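Local coordinates for protein MHC class I antigen (Ctenopharyngodon idella, PDB 5H5Z) that probably presents bound peptides to T cells, as a bony fish MHC class I heavy chain in complex with beta-2-microglobulin, at residues A[7-13]-A[90-96]; A[117-121]-A[131-136]. One frame throughout, in Å; residues are numbered along the deposited sequence.

Contact 1: A[7-13]-A[90-96]; sequences YVYTGVS and HTWQNMY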
ATOM      1  N   TYR A   7       0.132   1.056 -12.775  1.00 17.34           N
ATOM      2  CA  TYR A   7      -0.243   2.452 -12.630  1.00 16.80           C
ATOM      3  C   TYR A   7      -1.600   2.539 -11.965  1.00 15.94           C
ATOM      4  O   TYR A   7      -2.498   1.757 -12.272  1.00 16.76           O
ATOM      5  CB  TYR A   7      -0.239   3.162 -13.989  1.00 17.57           C
ATOM      6  CG  TYR A   7       1.162   3.344 -14.512  1.00 17.97           C
ATOM      7  CD1 TYR A   7       1.927   4.441 -14.129  1.00 19.16           C
ATOM      8  CD2 TYR A   7       1.735   2.405 -15.369  1.00 18.68           C
ATOM      9  CE1 TYR A   7       3.222   4.614 -14.594  1.00 19.85           C
ATOM     10  CE2 TYR A   7       3.032   2.564 -15.835  1.00 19.56           C
ATOM     11  CZ  TYR A   7       3.769   3.672 -15.445  1.00 20.17           C
ATOM     12  OH  TYR A   7       5.058   3.836 -15.897  1.00 24.11           O
ATOM     13  N   VAL A   8      -1.727   3.474 -11.030  1.00 16.24           N
ATOM     14  CA  VAL A   8      -3.011   3.737 -10.375  1.00 17.98           C
ATOM     15  C   VAL A   8      -3.341   5.224 -10.502  1.00 17.90           C
ATOM     16  O   VAL A   8      -2.577   6.076 -10.044  1.00 20.39           O
ATOM     17  CB  VAL A   8      -3.060   3.236  -8.902  1.00 22.12           C
ATOM     18  CG1 VAL A   8      -2.986   1.713  -8.846  1.00 21.90           C
ATOM     19  CG2 VAL A   8      -1.966   3.865  -8.052  1.00 23.46           C
ATOM     20  N   TYR A   9      -4.448   5.528 -11.178  1.00 18.27           N
ATOM     21  CA  TYR A   9      -4.884   6.911 -11.373  1.00 18.02           C
ATOM     22  C   TYR A   9      -6.091   7.199 -10.485  1.00 17.59           C
ATOM     23  O   TYR A   9      -7.039   6.406 -10.452  1.00 19.05           O
ATOM     24  CB  TYR A   9      -5.335   7.164 -12.810  1.00 20.77           C
ATOM     25  CG  TYR A   9      -4.323   6.966 -13.930  1.00 20.32           C
ATOM     26  CD1 TYR A   9      -2.960   6.764 -13.674  1.00 21.46           C
ATOM     27  CD2 TYR A   9      -4.746   7.004 -15.257  1.00 22.31           C
ATOM     28  CE1 TYR A   9      -2.057   6.589 -14.718  1.00 21.37           C
ATOM     29  CE2 TYR A   9      -3.851   6.844 -16.306  1.00 21.42           C
ATOM     30  CZ  TYR A   9      -2.514   6.633 -16.030  1.00 22.40           C
ATOM     31  OH  TYR A   9      -1.647   6.462 -17.080  1.00 23.32           O
ATOM     32  N   THR A  10      -6.073   8.340  -9.799  1.00 17.70           N
ATOM     33  CA  THR A  10      -7.238   8.791  -9.022  1.00 19.85           C
ATOM     34  C   THR A  10      -7.747  10.149  -9.497  1.00 21.53           C
ATOM     35  O   THR A  10      -7.025  11.146  -9.449  1.00 22.89           O
ATOM     36  CB  THR A  10      -6.940   8.876  -7.512  1.00 20.58           C
ATOM     37  OG1 THR A  10      -6.440   7.617  -7.045  1.00 21.58           O
ATOM     38  CG2 THR A  10      -8.211   9.247  -6.726  1.00 20.13           C
ATOM     39  N   GLY A  11      -9.006  10.182  -9.909  1.00 24.07           N
ATOM     40  CA  GLY A  11      -9.653  11.417 -10.292  1.00 25.30           C
ATOM     41  C   GLY A  11     -10.751  11.772  -9.302  1.00 26.44           C
ATOM     42  O   GLY A  11     -11.551  10.928  -8.923  1.00 26.43           O
ATOM     43  N   VAL A  12     -10.748  13.018  -8.858  1.00 26.05           N
ATOM     44  CA  VAL A  12     -11.755  13.505  -7.929  1.00 30.27           C
ATOM     45  C   VAL A  12     -12.443  14.756  -8.458  1.00 30.35           C
ATOM     46  O   VAL A  12     -11.791  15.689  -8.888  1.00 31.39           O
ATOM     47  CB  VAL A  12     -11.132  13.831  -6.568  1.00 31.52           C
ATOM     48  CG1 VAL A  12     -12.203  14.251  -5.578  1.00 32.86           C
ATOM     49  CG2 VAL A  12     -10.354  12.635  -6.051  1.00 33.77           C
ATOM     50  N   SER A  13     -13.764  14.785  -8.386  1.00 30.29           N
ATOM     51  CA  SER A  13     -14.495  15.971  -8.783  1.00 35.84           C
ATOM     52  C   SER A  13     -15.043  16.652  -7.541  1.00 41.69           C
ATOM     53  O   SER A  13     -15.674  16.009  -6.716  1.00 41.90           O
ATOM     54  CB  SER A  13     -15.640  15.599  -9.719  1.00 46.68           C
ATOM     55  OG  SER A  13     -16.553  14.736  -9.068  1.00 57.59           O
ATOM     56  N   HIS A  90     -17.248  13.074  -6.134  1.00 32.21           N
ATOM     57  CA  HIS A  90     -17.230  11.754  -6.750  1.00 29.52           C
ATOM     58  C   HIS A  90     -15.829  11.415  -7.245  1.00 29.33           C
ATOM     59  O   HIS A  90     -14.999  12.308  -7.435  1.00 30.77           O
ATOM     60  CB  HIS A  90     -18.279  11.655  -7.860  1.00 32.96           C
ATOM     61  CG  HIS A  90     -19.683  11.839  -7.370  1.00 35.66           C
ATOM     62  ND1 HIS A  90     -20.394  10.832  -6.752  1.00 37.28           N
ATOM     63  CD2 HIS A  90     -20.496  12.922  -7.379  1.00 40.17           C
ATOM     64  CE1 HIS A  90     -21.588  11.283  -6.413  1.00 39.97           C
ATOM     65  NE2 HIS A  90     -21.677  12.549  -6.783  1.00 40.21           N
ATOM     66  N   THR A  91     -15.569  10.123  -7.422  1.00 27.95           N
ATOM     67  CA  THR A  91     -14.236   9.647  -7.784  1.00 25.54           C
ATOM     68  C   THR A  91     -14.276   8.745  -9.008  1.00 27.82           C
ATOM     69  O   THR A  91     -15.249   8.014  -9.231  1.00 25.32           O
ATOM     70  CB  THR A  91     -13.558   8.862  -6.639  1.00 31.51           C
ATOM     71  OG1 THR A  91     -14.164   7.571  -6.519  1.00 34.53           O
ATOM     72  CG2 THR A  91     -13.672   9.595  -5.309  1.00 28.70           C
ATOM     73  N   TRP A  92     -13.196   8.801  -9.783  1.00 24.61           N
ATOM     74  CA  TRP A  92     -13.009   7.978 -10.956  1.00 21.96           C
ATOM     75  C   TRP A  92     -11.601   7.406 -10.861  1.00 22.23           C
ATOM     76  O   TRP A  92     -10.630   8.143 -10.668  1.00 23.64           O
ATOM     77  CB  TRP A  92     -13.186   8.831 -12.222  1.00 21.77           C
ATOM     78  CG  TRP A  92     -12.975   8.108 -13.529  1.00 23.42           C
ATOM     79  CD1 TRP A  92     -11.989   8.345 -14.450  1.00 25.76           C
ATOM     80  CD2 TRP A  92     -13.773   7.045 -14.062  1.00 24.17           C
ATOM     81  NE1 TRP A  92     -12.126   7.497 -15.525  1.00 23.89           N
ATOM     82  CE2 TRP A  92     -13.215   6.690 -15.313  1.00 25.84           C
ATOM     83  CE3 TRP A  92     -14.921   6.367 -13.611  1.00 23.88           C
ATOM     84  CZ2 TRP A  92     -13.750   5.674 -16.113  1.00 23.88           C
ATOM     85  CZ3 TRP A  92     -15.454   5.357 -14.405  1.00 23.71           C
ATOM     86  CH2 TRP A  92     -14.862   5.019 -15.645  1.00 24.39           C
ATOM     87  N   GLN A  93     -11.504   6.086 -10.973  1.00 22.29           N
ATOM     88  CA  GLN A  93     -10.231   5.393 -10.798  1.00 20.95           C
ATOM     89  C   GLN A  93      -9.900   4.483 -11.968  1.00 21.30           C
ATOM     90  O   GLN A  93     -10.787   3.898 -12.590  1.00 21.61           O
ATOM     91  CB  GLN A  93     -10.254   4.549  -9.524  1.00 21.34           C
ATOM     92  CG  GLN A  93     -10.107   5.321  -8.228  1.00 21.05           C
ATOM     93  CD  GLN A  93     -10.537   4.488  -7.031  1.00 23.96           C
ATOM     94  OE1 GLN A  93     -11.719   4.195  -6.859  1.00 23.48           O
ATOM     95  NE2 GLN A  93      -9.577   4.091  -6.209  1.00 21.22           N
ATOM     96  N   ASN A  94      -8.606   4.356 -12.238  1.00 20.79           N
ATOM     97  CA  ASN A  94      -8.092   3.427 -13.228  1.00 19.27           C
ATOM     98  C   ASN A  94      -6.864   2.757 -12.621  1.00 20.39           C
ATOM     99  O   ASN A  94      -5.993   3.427 -12.060  1.00 19.74           O
ATOM    100  CB  ASN A  94      -7.735   4.194 -14.509  1.00 19.09           C
ATOM    101  CG  ASN A  94      -7.192   3.308 -15.630  1.00 19.60           C
ATOM    102  OD1 ASN A  94      -7.549   2.133 -15.775  1.00 21.86           O
ATOM    103  ND2 ASN A  94      -6.358   3.901 -16.465  1.00 18.68           N
ATOM    104  N   MET A  95      -6.822   1.433 -12.688  1.00 17.82           N
ATOM    105  CA  MET A  95      -5.585   0.713 -12.421  1.00 17.42           C
ATOM    106  C   MET A  95      -5.300  -0.235 -13.579  1.00 17.57           C
ATOM    107  O   MET A  95      -6.203  -0.890 -14.104  1.00 19.28           O
ATOM    108  CB  MET A  95      -5.627  -0.033 -11.078  1.00 19.89           C
ATOM    109  CG  MET A  95      -6.680  -1.125 -10.992  1.00 22.06           C
ATOM    110  SD  MET A  95      -6.871  -1.779  -9.327  1.00 33.43           S
ATOM    111  CE  MET A  95      -5.218  -2.404  -9.017  1.00 34.39           C
ATOM    112  N   TYR A  96      -4.045  -0.284 -13.997  1.00 17.11           N
ATOM    113  CA  TYR A  96      -3.654  -1.206 -15.037  1.00 16.11           C
ATOM    114  C   TYR A  96      -2.214  -1.589 -14.814  1.00 17.53           C
ATOM    115  O   TYR A  96      -1.477  -0.884 -14.122  1.00 18.18           O
ATOM    116  CB  TYR A  96      -3.852  -0.601 -16.436  1.00 16.63           C
ATOM    117  CG  TYR A  96      -3.025   0.625 -16.745  1.00 17.02           C
ATOM    118  CD1 TYR A  96      -1.755   0.509 -17.332  1.00 18.08           C
ATOM    119  CD2 TYR A  96      -3.522   1.909 -16.493  1.00 17.01           C
ATOM    120  CE1 TYR A  96      -1.001   1.634 -17.633  1.00 18.60           C
ATOM    121  CE2 TYR A  96      -2.771   3.039 -16.791  1.00 17.34           C
ATOM    122  CZ  TYR A  96      -1.515   2.894 -17.360  1.00 17.22           C
ATOM    123  OH  TYR A  96      -0.774   4.010 -17.658  1.00 21.13           O
TER
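Tyr7 pairs with Tyr96 and Ser13 with His90 at the two ends of segments 7-13 and 90-96, which form an antiparallel pair whose short axes approach to 4.6 Å and run 163° apart in direction. The register is unbroken: hydrogen-bonded pairs at Tyr7–Tyr96, Tyr9–Asn94, Gly11–Trp92 and Ser13–His90 alternate with non-hydrogen-bonded pairs. Tyr9 N donates to Asn94 O at 2.8 Å, nearly straight, whereas the last bond, His90 N to Ser13 O, is weak at 3.4 Å. On the face bearing Tyr7, Tyr9 and Tyr96 an aromatic cluster forms. Tyr96 has CG between its backbone N and carbonyl carbon (chi1 63°), and its ring reaches back over the neighbouring strand. Tyr7 CB sits over one face of that ring, 3.9 Å from its centroid, a CH-pi contact; the two rings themselves are slid apart and barely overlap. Tyr9 is met differently: the edge of Tyr96 is directed at the Tyr9 face in an offset edge-to-face pair with planes at 89°. A hydrogen bond of 2.7 Å joins Tyr9 OH to Tyr96 OH, tying the two rings together at their hydroxyls. Tyr96 OH and Tyr7 OH each also bond the backbone of the bound peptide, so the Tyr9 hydroxyl bonds directly to a peptide-binding group. The opposite face carries Val8, Thr10, Gln93 and Met95; Val8 CG1 lies alongside Met95 CB at 3.9 Å, and Gln93 NE2 bonds Trp61 O of the beta-2-microglobulin chain. Peptide on one face and beta-2-microglobulin on the other identify this as the central floor of the class I peptide-binding groove, where the strand pair joins the two halves of the alpha1–alpha2 platform.

Contact 2: A[117-121]-A[131-136]; sequences EDFVS and AANPQA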
ATOM      1  N   GLU A 117     -16.342   1.581  -6.985  1.00 26.44           N
ATOM      2  CA  GLU A 117     -17.009   0.347  -7.404  1.00 24.84           C
ATOM      3  C   GLU A 117     -16.721   0.040  -8.875  1.00 25.18           C
ATOM      4  O   GLU A 117     -16.694   0.953  -9.700  1.00 25.03           O
ATOM      5  CB  GLU A 117     -18.518   0.460  -7.189  1.00 30.04           C
ATOM      6  CG  GLU A 117     -18.941   0.427  -5.728  1.00 34.61           C
ATOM      7  CD  GLU A 117     -20.447   0.395  -5.567  1.00 46.22           C
ATOM      8  OE1 GLU A 117     -21.134   1.264  -6.147  1.00 50.33           O
ATOM      9  OE2 GLU A 117     -20.945  -0.500  -4.857  1.00 54.08           O
ATOM     10  N   ASP A 118     -16.535  -1.242  -9.199  1.00 24.08           N
ATOM     11  CA  ASP A 118     -16.269  -1.680 -10.583  1.00 23.12           C
ATOM     12  C   ASP A 118     -17.176  -0.974 -11.582  1.00 25.61           C
ATOM     13  O   ASP A 118     -18.391  -0.869 -11.365  1.00 26.36           O
ATOM     14  CB  ASP A 118     -16.462  -3.192 -10.734  1.00 27.22           C
ATOM     15  CG  ASP A 118     -15.363  -4.002 -10.069  1.00 30.01           C
ATOM     16  OD1 ASP A 118     -14.362  -3.422  -9.600  1.00 32.69           O
ATOM     17  OD2 ASP A 118     -15.501  -5.240 -10.025  1.00 33.89           O
ATOM     18  N   PHE A 119     -16.581  -0.487 -12.669  1.00 24.12           N
ATOM     19  CA  PHE A 119     -17.338   0.139 -13.754  1.00 23.92           C
ATOM     20  C   PHE A 119     -17.156  -0.681 -15.040  1.00 25.00           C
ATOM     21  O   PHE A 119     -18.107  -1.308 -15.509  1.00 23.78           O
ATOM     22  CB  PHE A 119     -16.914   1.604 -13.933  1.00 25.30           C
ATOM     23  CG  PHE A 119     -17.775   2.383 -14.896  1.00 28.10           C
ATOM     24  CD1 PHE A 119     -19.029   2.852 -14.514  1.00 27.34           C
ATOM     25  CD2 PHE A 119     -17.323   2.663 -16.188  1.00 27.78           C
ATOM     26  CE1 PHE A 119     -19.819   3.576 -15.399  1.00 25.94           C
ATOM     27  CE2 PHE A 119     -18.107   3.392 -17.077  1.00 30.23           C
ATOM     28  CZ  PHE A 119     -19.355   3.851 -16.682  1.00 30.74           C
ATOM     29  N   VAL A 120     -15.941  -0.692 -15.594  1.00 24.00           N
ATOM     30  CA  VAL A 120     -15.603  -1.581 -16.715  1.00 21.24           C
ATOM     31  C   VAL A 120     -14.235  -2.243 -16.491  1.00 19.62           C
ATOM     32  O   VAL A 120     -13.325  -1.635 -15.921  1.00 21.93           O
ATOM     33  CB  VAL A 120     -15.601  -0.871 -18.103  1.00 20.91           C
ATOM     34  CG1 VAL A 120     -17.008  -0.489 -18.540  1.00 24.15           C
ATOM     35  CG2 VAL A 120     -14.680   0.345 -18.111  1.00 22.58           C
ATOM     36  N   SER A 121     -14.108  -3.490 -16.942  1.00 21.72           N
ATOM     37  CA  SER A 121     -12.876  -4.264 -16.792  1.00 22.21           C
ATOM     38  C   SER A 121     -12.541  -4.918 -18.120  1.00 23.18           C
ATOM     39  O   SER A 121     -13.431  -5.431 -18.811  1.00 21.81           O
ATOM     40  CB  SER A 121     -13.038  -5.353 -15.723  1.00 27.14           C
ATOM     41  OG  SER A 121     -13.562  -4.827 -14.521  1.00 30.01           O
ATOM     42  N   ALA A 131     -18.949  -4.784 -18.350  1.00 24.77           N
ATOM     43  CA  ALA A 131     -19.659  -3.684 -17.711  1.00 24.53           C
ATOM     44  C   ALA A 131     -20.309  -4.175 -16.419  1.00 26.29           C
ATOM     45  O   ALA A 131     -21.079  -5.135 -16.434  1.00 28.10           O
ATOM     46  CB  ALA A 131     -20.713  -3.120 -18.656  1.00 23.07           C
ATOM     47  N   ALA A 132     -19.991  -3.517 -15.306  1.00 26.91           N
ATOM     48  CA  ALA A 132     -20.492  -3.930 -13.987  1.00 29.46           C
ATOM     49  C   ALA A 132     -21.947  -3.536 -13.730  1.00 33.67           C
ATOM     50  O   ALA A 132     -22.629  -4.146 -12.901  1.00 40.80           O
ATOM     51  CB  ALA A 132     -19.595  -3.390 -12.885  1.00 32.10           C
ATOM     52  N   ASN A 133     -22.413  -2.507 -14.434  1.00 32.77           N
ATOM     53  CA  ASN A 133     -23.769  -1.992 -14.260  1.00 34.33           C
ATOM     54  C   ASN A 133     -24.313  -1.436 -15.580  1.00 39.47           C
ATOM     55  O   ASN A 133     -23.549  -1.264 -16.532  1.00 40.03           O
ATOM     56  CB  ASN A 133     -23.793  -0.926 -13.155  1.00 36.44           C
ATOM     57  CG  ASN A 133     -22.713   0.126 -13.328  1.00 35.98           C
ATOM     58  OD1 ASN A 133     -22.640   0.799 -14.355  1.00 37.78           O
ATOM     59  ND2 ASN A 133     -21.872   0.278 -12.315  1.00 38.64           N
ATOM     60  N   PRO A 134     -25.635  -1.164 -15.651  1.00 44.87           N
ATOM     61  CA  PRO A 134     -26.210  -0.590 -16.873  1.00 44.95           C
ATOM     62  C   PRO A 134     -25.532   0.708 -17.323  1.00 45.61           C
ATOM     63  O   PRO A 134     -25.386   0.934 -18.525  1.00 41.78           O
ATOM     64  CB  PRO A 134     -27.664  -0.317 -16.478  1.00 46.56           C
ATOM     65  CG  PRO A 134     -27.956  -1.337 -15.438  1.00 48.38           C
ATOM     66  CD  PRO A 134     -26.685  -1.462 -14.651  1.00 46.63           C
ATOM     67  N   GLN A 135     -25.119   1.538 -16.364  1.00 44.76           N
ATOM     68  CA  GLN A 135     -24.442   2.806 -16.653  1.00 42.57           C
ATOM     69  C   GLN A 135     -23.146   2.594 -17.426  1.00 36.61           C
ATOM     70  O   GLN A 135     -22.753   3.440 -18.231  1.00 43.18           O
ATOM     71  CB  GLN A 135     -24.145   3.580 -15.362  1.00 46.43           C
ATOM     72  CG  GLN A 135     -25.365   4.131 -14.639  1.00 52.16           C
ATOM     73  CD  GLN A 135     -26.030   3.118 -13.715  1.00 55.10           C
ATOM     74  OE1 GLN A 135     -25.649   1.945 -13.660  1.00 61.93           O
ATOM     75  NE2 GLN A 135     -27.038   3.577 -12.983  1.00 59.74           N
ATOM     76  N   ALA A 136     -22.485   1.465 -17.183  1.00 32.04           N
ATOM     77  CA  ALA A 136     -21.226   1.153 -17.857  1.00 26.33           C
ATOM     78  C   ALA A 136     -21.400   0.584 -19.265  1.00 26.41           C
ATOM     79  O   ALA A 136     -20.457   0.594 -20.059  1.00 26.86           O
ATOM     80  CB  ALA A 136     -20.385   0.213 -17.003  1.00 24.45           C
TER
HETATM   81  O   HOH W   1     -19.621   1.804 -11.364  1.00 32.83           O
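With CG anti to the backbone N (chi1 -172°), the Phe119 side chain starts away from 131-136, yet its ring comes back to Ala136, and chi2 of 78° turns one ring face to the alanine methyl. Ala136 CB lies almost exactly over the ring centre, 3.6 Å from the centroid and 6° off the normal, a CH-pi contact. The same methyl meets Val120 CG1 at 3.8 Å, so it packs against two successive strand residues. Phe119 and Val120 together face Tyr112 in a classic beta bulge, consistent with two successive residues reaching the same methyl. The Phe119 backbone also holds the start of the turn: Ala132 N donates to Phe119 O at 2.9 Å, a nearly straight bond. Beside it, Val120 and Ala131 make an antiparallel non-hydrogen-bonded pair. Asn133 then serves as N-cap of helix 134-145; its OD1 accepts a weak capping bond from Ala136 N at 2.9 Å. The other end of that amide is held by a water, which accepts from Asn133 ND2 and can donate to Asp118 O, both at 2.9 Å, so that it probably bridges the helix start to the strand. This water lies in the plane of the Phe119 ring, at its edge. Asp118 OD1 bonds Trp61 NE1 of the beta-2-microglobulin chain, while Phe119 also touches Val79 and Arg82 of helix 55-82. The Phe119–Ala136 packing and the Asn133 cap lie at the strand-to-helix connection of the alpha2 half of an MHC class I platform, where the outermost strand 128-131 gives way through an N-capped turn to the helical wall of the groove.

How the contacts relate
Contact 1 is the more deeply buried, in the middle of the eight-stranded sheet, whereas contact 2 lies nearer the sheet's edge and is only partly buried. They share that sheet and touch directly: Trp92 CH2 packs against Phe119 CD2 at 3.4 Å. Their chemistry follows their place. In 7-13/90-96, regular backbone bonding combines with a tyrosine cluster that lies beside the bound peptide. In 117-121/131-136, one cross-segment backbone bond is supplemented by an alanine methyl on a phenylalanine face, a capping amide and a probable water bridge. Both reach Trp61 of beta-2-microglobulin, through Gln93 and Asp118 respectively.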